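Local atomic coordinates of ethylbenzene dehydrogenase alpha-subunit (Aromatoleum aromaticum, PDB entry 2IVF), a protein that belongs to the molybdopterin oxidoreductase family and binds a molybdenum atom, two pterin guanosine dinucleotide cofactors and an iron/sulfur cluster. Residues L188-H192 and R612-S616; A381-F386 and Q397-E403. All blocks are in the same frame, centred on the assembly; numbering follows the deposited sequence.

Interaction 1: residues L188-H192 and R612-S616; sequences LDAPH and RRKRS. With MD1 (phosphoric acid 4-(2-amino-4-oxo-3,4,5,6,-tetrahydro-pteridin-6-yl)-2-hydroxy-3,4-dimercapto-but-3-en-yl ester guanylate ester), chain N; ACT (acetate ion), chain E.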
loop_
_atom_site.group_PDB
_atom_site.type_symbol
_atom_site.label_atom_id
_atom_site.label_comp_id
_atom_site.label_asym_id
_atom_site.label_seq_id
_atom_site.Cartn_x
_atom_site.Cartn_y
_atom_site.Cartn_z
ATOM N N LEU A 188 -25.275 13.825 -2.159
ATOM C CA LEU A 188 -23.980 13.416 -2.639
ATOM C C LEU A 188 -23.224 13.102 -1.364
ATOM O O LEU A 188 -22.763 13.992 -0.651
ATOM C CB LEU A 188 -23.304 14.532 -3.418
ATOM C CG LEU A 188 -21.861 14.295 -3.851
ATOM C CD1 LEU A 188 -21.653 12.912 -4.499
ATOM C CD2 LEU A 188 -21.440 15.440 -4.806
ATOM N N ASP A 189 -23.117 11.829 -1.065
ATOM C CA ASP A 189 -22.667 11.418 0.262
ATOM C C ASP A 189 -21.164 11.459 0.330
ATOM O O ASP A 189 -20.517 10.560 -0.168
ATOM C CB ASP A 189 -23.170 10.016 0.500
ATOM C CG ASP A 189 -22.892 9.516 1.907
ATOM O OD1 ASP A 189 -22.255 10.261 2.700
ATOM O OD2 ASP A 189 -23.319 8.376 2.206
ATOM N N ALA A 190 -20.618 12.487 0.956
ATOM C CA ALA A 190 -19.239 12.468 1.434
ATOM C C ALA A 190 -18.261 12.008 0.330
ATOM O O ALA A 190 -17.439 11.114 0.554
ATOM C CB ALA A 190 -19.104 11.559 2.758
ATOM N N PRO A 191 -18.296 12.657 -0.862
ATOM C CA PRO A 191 -17.338 12.198 -1.873
ATOM C C PRO A 191 -15.926 12.539 -1.464
ATOM O O PRO A 191 -15.682 13.646 -0.939
ATOM C CB PRO A 191 -17.717 13.025 -3.124
ATOM C CG PRO A 191 -18.329 14.230 -2.575
ATOM C CD PRO A 191 -19.067 13.802 -1.339
ATOM N N HIS A 192 -14.995 11.603 -1.709
ATOM C CA HIS A 192 -13.589 11.875 -1.512
ATOM C C HIS A 192 -12.994 12.436 -2.797
ATOM O O HIS A 192 -13.737 12.788 -3.713
ATOM C CB HIS A 192 -12.851 10.624 -1.005
ATOM C CG HIS A 192 -11.798 10.929 0.007
ATOM N ND1 HIS A 192 -10.905 11.970 -0.150
ATOM C CD2 HIS A 192 -11.455 10.308 1.170
ATOM C CE1 HIS A 192 -10.102 12.017 0.902
ATOM N NE2 HIS A 192 -10.399 11.011 1.707
ATOM N N ARG A 612 -18.256 -0.393 2.681
ATOM C CA ARG A 612 -17.131 -0.585 3.645
ATOM C C ARG A 612 -16.782 0.663 4.491
ATOM O O ARG A 612 -16.248 0.551 5.604
ATOM C CB ARG A 612 -15.861 -1.095 2.966
ATOM C CG ARG A 612 -15.368 -0.265 1.807
ATOM C CD ARG A 612 -13.889 -0.196 1.785
ATOM N NE ARG A 612 -13.373 0.486 2.960
ATOM C CZ ARG A 612 -12.932 1.747 3.005
ATOM N NH1 ARG A 612 -12.948 2.536 1.926
ATOM N NH2 ARG A 612 -12.491 2.241 4.156
ATOM N N ARG A 613 -17.032 1.850 3.959
ATOM C CA ARG A 613 -16.633 3.075 4.622
ATOM C C ARG A 613 -17.500 3.364 5.839
ATOM O O ARG A 613 -16.957 3.645 6.918
ATOM C CB ARG A 613 -16.709 4.288 3.703
ATOM C CG ARG A 613 -16.233 5.552 4.424
ATOM C CD ARG A 613 -16.805 6.818 3.876
ATOM N NE ARG A 613 -16.143 7.166 2.610
ATOM C CZ ARG A 613 -16.223 8.375 2.063
ATOM N NH1 ARG A 613 -16.910 9.327 2.662
ATOM N NH2 ARG A 613 -15.608 8.646 0.917
ATOM N N LYS A 614 -18.817 3.312 5.693
ATOM C CA LYS A 614 -19.688 3.508 6.860
ATOM C C LYS A 614 -19.545 2.371 7.836
ATOM O O LYS A 614 -19.610 1.194 7.473
ATOM C CB LYS A 614 -21.169 3.669 6.535
ATOM C CG LYS A 614 -21.620 5.105 6.296
ATOM C CD LYS A 614 -20.856 5.756 5.171
ATOM C CE LYS A 614 -21.571 7.033 4.728
ATOM N NZ LYS A 614 -20.744 7.895 3.817
ATOM N N ARG A 615 -19.388 2.746 9.090
ATOM C CA ARG A 615 -19.329 1.771 10.168
ATOM C C ARG A 615 -20.695 1.156 10.293
ATOM O O ARG A 615 -21.704 1.878 10.421
ATOM C CB ARG A 615 -18.918 2.406 11.503
ATOM C CG ARG A 615 -17.421 2.683 11.617
ATOM C CD ARG A 615 -16.880 3.594 10.525
ATOM N NE ARG A 615 -15.485 3.949 10.794
ATOM C CZ ARG A 615 -14.843 4.882 10.103
ATOM N NH1 ARG A 615 -15.480 5.515 9.122
ATOM N NH2 ARG A 615 -13.585 5.191 10.411
ATOM N N SER A 616 -20.745 -0.173 10.224
ATOM C CA SER A 616 -22.014 -0.897 10.119
ATOM C C SER A 616 -22.902 -0.520 8.898
ATOM O O SER A 616 -24.035 -0.960 8.789
ATOM C CB SER A 616 -22.783 -0.805 11.436
ATOM O OG SER A 616 -22.120 -1.474 12.476
HETATM P PB MD1 N . -13.788 5.667 0.289
HETATM O O3B MD1 N . -12.840 4.644 -0.458
HETATM O O1B MD1 N . -13.446 7.023 -0.212
HETATM O O2B MD1 N . -15.183 5.184 0.396
HETATM O O3A MD1 N . -13.226 5.572 1.770
HETATM C C10 MD1 N . -12.165 6.420 2.261
HETATM C C11 MD1 N . -11.850 5.852 3.636
HETATM O O11 MD1 N . -11.041 4.663 3.342
HETATM C C12 MD1 N . -11.006 6.820 4.421
HETATM S S12 MD1 N . -10.183 8.118 3.668
HETATM C C13 MD1 N . -10.804 6.658 5.768
HETATM S S13 MD1 N . -9.820 7.693 6.666
HETATM C C14 MD1 N . -11.455 5.580 6.548
HETATM N N15 MD1 N . -10.632 4.629 7.216
HETATM C C16 MD1 N . -11.171 3.537 7.845
HETATM C C15 MD1 N . -10.311 2.734 8.571
HETATM O O14 MD1 N . -9.082 2.998 8.662
HETATM N N17 MD1 N . -10.881 1.624 9.103
HETATM C C17 MD1 N . -12.248 1.367 8.985
HETATM N N16 MD1 N . -12.699 0.266 9.570
HETATM N N18 MD1 N . -13.061 2.197 8.312
HETATM C C20 MD1 N . -12.538 3.268 7.755
HETATM N N8 MD1 N . -13.363 4.139 7.117
HETATM C C7 MD1 N . -12.931 5.307 6.398
HETATM P PA MD1 N . -13.106 3.494 -1.551
HETATM O O1A MD1 N . -11.798 3.321 -2.253
HETATM O O2A MD1 N . -13.656 2.315 -0.844
HETATM O "O5'" MD1 N . -14.198 4.057 -2.544
HETATM C "C5'" MD1 N . -13.775 5.091 -3.425
HETATM C "C4'" MD1 N . -14.167 4.755 -4.805
HETATM O "O4'" MD1 N . -13.545 5.770 -5.585
HETATM C "C1'" MD1 N . -13.296 5.145 -6.845
HETATM N N9 MD1 N . -12.306 5.838 -7.681
HETATM C C4 MD1 N . -12.635 6.564 -8.740
HETATM N N3 MD1 N . -13.858 6.842 -9.249
HETATM C C2 MD1 N . -13.972 7.616 -10.329
HETATM N N2 MD1 N . -15.196 7.915 -10.840
HETATM N N1 MD1 N . -12.814 8.044 -10.948
HETATM C C6 MD1 N . -11.544 7.796 -10.486
HETATM O O6 MD1 N . -10.580 8.285 -11.075
HETATM C C5 MD1 N . -11.441 7.024 -9.318
HETATM N N7 MD1 N . -10.432 6.555 -8.591
HETATM C C8 MD1 N . -10.973 5.847 -7.596
HETATM C "C2'" MD1 N . -12.775 3.755 -6.489
HETATM O "O2'" MD1 N . -12.960 2.779 -7.543
HETATM C "C3'" MD1 N . -13.528 3.417 -5.194
HETATM O "O3'" MD1 N . -14.563 2.422 -5.408
HETATM C C ACT E . -8.089 11.748 3.991
HETATM O O ACT E . -8.837 10.791 3.864
HETATM O OXT ACT E . -7.028 11.452 4.612
HETATM C CH3 ACT E . -8.456 13.095 3.474
#

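Interaction 2: residues A381-F386 and Q397-E403; sequences ALEGTF and QVRTVFE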
loop_
_atom_site.group_PDB
_atom_site.type_symbol
_atom_site.label_atom_id
_atom_site.label_comp_id
_atom_site.label_asym_id
_atom_site.label_seq_id
_atom_site.Cartn_x
_atom_site.Cartn_y
_atom_site.Cartn_z
ATOM N N ALA A 381 2.208 32.827 38.194
ATOM C CA ALA A 381 2.243 31.683 39.110
ATOM C C ALA A 381 1.816 30.432 38.373
ATOM O O ALA A 381 0.981 30.500 37.462
ATOM C CB ALA A 381 1.298 31.912 40.314
ATOM N N LEU A 382 2.396 29.299 38.755
ATOM C CA LEU A 382 1.900 27.993 38.338
ATOM C C LEU A 382 1.443 27.265 39.587
ATOM O O LEU A 382 0.248 26.992 39.764
ATOM C CB LEU A 382 2.977 27.193 37.609
ATOM C CG LEU A 382 3.176 27.574 36.142
ATOM C CD1 LEU A 382 4.175 26.648 35.524
ATOM C CD2 LEU A 382 1.861 27.550 35.338
ATOM N N GLU A 383 2.385 26.973 40.474
ATOM C CA GLU A 383 2.046 26.254 41.687
ATOM C C GLU A 383 1.318 27.184 42.644
ATOM O O GLU A 383 1.640 28.367 42.747
ATOM C CB GLU A 383 3.303 25.666 42.344
ATOM C CG GLU A 383 4.017 24.559 41.490
ATOM C CD GLU A 383 5.003 25.115 40.475
ATOM O OE1 GLU A 383 5.018 26.350 40.294
ATOM O OE2 GLU A 383 5.769 24.307 39.850
ATOM N N GLY A 384 0.321 26.660 43.346
ATOM C CA GLY A 384 -0.267 27.395 44.452
ATOM C C GLY A 384 -1.779 27.446 44.493
ATOM O O GLY A 384 -2.479 27.212 43.506
ATOM N N THR A 385 -2.284 27.756 45.666
ATOM C CA THR A 385 -3.687 28.054 45.799
ATOM C C THR A 385 -3.770 29.426 46.421
ATOM O O THR A 385 -3.036 29.741 47.348
ATOM C CB THR A 385 -4.431 26.963 46.597
ATOM O OG1 THR A 385 -4.200 25.690 45.960
ATOM C CG2 THR A 385 -5.917 27.238 46.580
ATOM N N PHE A 386 -4.635 30.251 45.852
ATOM C CA PHE A 386 -4.684 31.657 46.156
ATOM C C PHE A 386 -6.131 32.022 46.435
ATOM O O PHE A 386 -7.012 31.158 46.458
ATOM C CB PHE A 386 -4.146 32.469 44.967
ATOM C CG PHE A 386 -2.788 32.026 44.485
ATOM C CD1 PHE A 386 -1.631 32.509 45.090
ATOM C CD2 PHE A 386 -2.671 31.144 43.427
ATOM C CE1 PHE A 386 -0.379 32.117 44.653
ATOM C CE2 PHE A 386 -1.422 30.737 42.981
ATOM C CZ PHE A 386 -0.267 31.220 43.602
ATOM N N GLN A 397 -11.332 30.682 46.952
ATOM C CA GLN A 397 -10.073 30.078 46.595
ATOM C C GLN A 397 -10.048 29.941 45.073
ATOM O O GLN A 397 -11.058 29.570 44.466
ATOM C CB GLN A 397 -9.950 28.665 47.188
ATOM C CG GLN A 397 -9.438 28.546 48.632
ATOM C CD GLN A 397 -8.853 27.150 48.881
ATOM O OE1 GLN A 397 -8.285 26.526 47.966
ATOM N NE2 GLN A 397 -8.991 26.657 50.095
ATOM N N VAL A 398 -8.902 30.238 44.478
ATOM C CA VAL A 398 -8.677 30.016 43.064
ATOM C C VAL A 398 -7.322 29.362 42.942
ATOM O O VAL A 398 -6.458 29.561 43.806
ATOM C CB VAL A 398 -8.725 31.318 42.249
ATOM C CG1 VAL A 398 -10.103 31.995 42.401
ATOM C CG2 VAL A 398 -7.597 32.266 42.656
ATOM N N ARG A 399 -7.147 28.564 41.893
ATOM C CA ARG A 399 -5.870 27.959 41.617
ATOM C C ARG A 399 -5.699 27.877 40.124
ATOM O O ARG A 399 -6.661 27.933 39.387
ATOM C CB ARG A 399 -5.770 26.581 42.265
ATOM C CG ARG A 399 -6.561 25.493 41.571
ATOM C CD ARG A 399 -6.469 24.174 42.323
ATOM N NE ARG A 399 -7.299 23.127 41.717
ATOM C CZ ARG A 399 -7.594 21.959 42.296
ATOM N NH1 ARG A 399 -7.122 21.638 43.495
ATOM N NH2 ARG A 399 -8.369 21.097 41.669
ATOM N N THR A 400 -4.463 27.718 39.693
ATOM C CA THR A 400 -4.163 27.622 38.293
ATOM C C THR A 400 -4.625 26.268 37.773
ATOM O O THR A 400 -4.742 25.309 38.542
ATOM C CB THR A 400 -2.645 27.746 38.051
ATOM O OG1 THR A 400 -1.959 26.662 38.678
ATOM C CG2 THR A 400 -2.112 29.072 38.585
ATOM N N VAL A 401 -4.872 26.191 36.465
ATOM C CA VAL A 401 -5.129 24.936 35.842
ATOM C C VAL A 401 -4.007 23.971 36.190
ATOM O O VAL A 401 -4.267 22.815 36.523
ATOM C CB VAL A 401 -5.212 25.061 34.322
ATOM C CG1 VAL A 401 -5.208 23.665 33.669
ATOM C CG2 VAL A 401 -6.463 25.890 33.938
ATOM N N PHE A 402 -2.771 24.463 36.108
ATOM C CA PHE A 402 -1.583 23.676 36.465
ATOM C C PHE A 402 -1.681 23.001 37.841
ATOM O O PHE A 402 -1.288 21.827 37.992
ATOM C CB PHE A 402 -0.329 24.558 36.430
ATOM C CG PHE A 402 0.956 23.792 36.598
ATOM C CD1 PHE A 402 1.578 23.228 35.504
ATOM C CD2 PHE A 402 1.532 23.635 37.854
ATOM C CE1 PHE A 402 2.772 22.532 35.634
ATOM C CE2 PHE A 402 2.734 22.930 37.986
ATOM C CZ PHE A 402 3.341 22.395 36.884
ATOM N N GLU A 403 -2.150 23.759 38.828
ATOM C CA GLU A 403 -2.309 23.243 40.193
ATOM C C GLU A 403 -3.374 22.143 40.228
ATOM O O GLU A 403 -3.194 21.127 40.912
ATOM C CB GLU A 403 -2.623 24.371 41.172
ATOM C CG GLU A 403 -2.748 23.909 42.625
ATOM C CD GLU A 403 -1.433 23.522 43.309
ATOM O OE1 GLU A 403 -0.326 23.827 42.815
ATOM O OE2 GLU A 403 -1.530 22.903 44.391
#

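Interaction 1: residues L188-H192 and R612-S616
The guanidinium of Arg613 meets the backbone carbonyl of Ala190 and a cofactor phosphate edge-on, near its plane, and so ties two chain segments to one ligand. Its NH1 donates to Ala190 O at 2.8 Å, and NH2 adds a weak bond to the same oxygen, Ala190 O, at 3.1 Å. NH2 is shared: Arg613 NH2 also reaches MD1 O1B at 2.9 Å, while Arg613 NE reaches MD1 O2B at 3.1 Å. The backbones themselves stay apart, with 10.3 Å between the CA atoms of Ala190 and Arg613, so long side chains and the ligand do the bridging. Lys614 stretches alongside to form a salt bridge with Asp189, NZ to OD1 at 3.0 Å, although the hydrogen bonds within it are weak; Asp220, on helix 217-221, is the stronger partner of the lysine and also pairs with Arg613 NH1, and Asp189 is held by Tyr603. Arg612 also binds the ligand, NH1 meeting MD1 O2A at 2.9 Å and NH2 meeting MD1 O11 at 2.9 Å, and makes a cation-pi contact with Phe920. One face of the Arg615 guanidinium lies against the pterin, its NH1 3.2 Å from MD1 N8. His192 NE2 bonds to O of an acetate ion at 2.7 Å and lies 3.5 Å from MD1 S12, with the molybdenum about 4 Å from the side chain. Arg612 and Arg613, ending helix 610-613, bind the buried diphosphate, and the loop after strand 186-188 supplies His192 and a carbonyl: the pterin dinucleotide site of a molybdopterin oxidoreductase.

Interaction 2: residues A381-F386 and Q397-E403
Residues 385-386 and 397-400 run antiparallel, and the pair Phe386-Val398 is a hydrogen-bonded one: Phe386 N to Val398 O is 2.8 Å and Val398 N to Phe386 O is 2.9 Å. Beyond Thr400 the second segment turns into helix 401-408, while 381-384 curls past its start. Gly384, at phi/psi 133/161, sits where a CB would be jammed against the preceding carbonyl and Phe386 CZ. Its amide N donates to Glu403 OE1 at 3.0 Å, an acceptor that also pairs with Arg406. Thr400 is the N-cap of the helix and works in both directions: its OG1 accepts from Glu403 N at 2.9 Å and donates to Leu382 O in a very short 2.5 Å bond. Apolar contacts flank this polar join. Leu382 lies over one face of the Phe402 ring in a CH-pi contact, with CD1 4.3 Å from the ring centroid, and both side chains also meet Phe320. Phe386 CB approaches Val398 CG2 at 4.2 Å, while the Phe386 ring stacks with Phe359. Strand 334-336 flanks 395-400 on its other edge. The whole is a beta hairpin in a three-stranded antiparallel sheet, its second strand running directly into an N-capped helix.

Together the two contacts illustrate how chemistry follows position in a large protein. Interaction 1 lies in the interior, its centre about 13 Å from the centre of the chain, whereas interaction 2 is peripheral, its centre about 37 Å out, and only partly buried; their nearest atoms are about 31 Å apart. No secondary-structure element is common to them, although all four segments belong to the molybdopterin oxidoreductase region. Interaction 1 brings together segments 420 residues apart through charged side chains gathered around a ligand, with little surface buried directly between them. Interaction 2 joins near neighbours in sequence through backbone hydrogen bonds, a helix cap and apolar packing, burying 568 Å² against 201 Å².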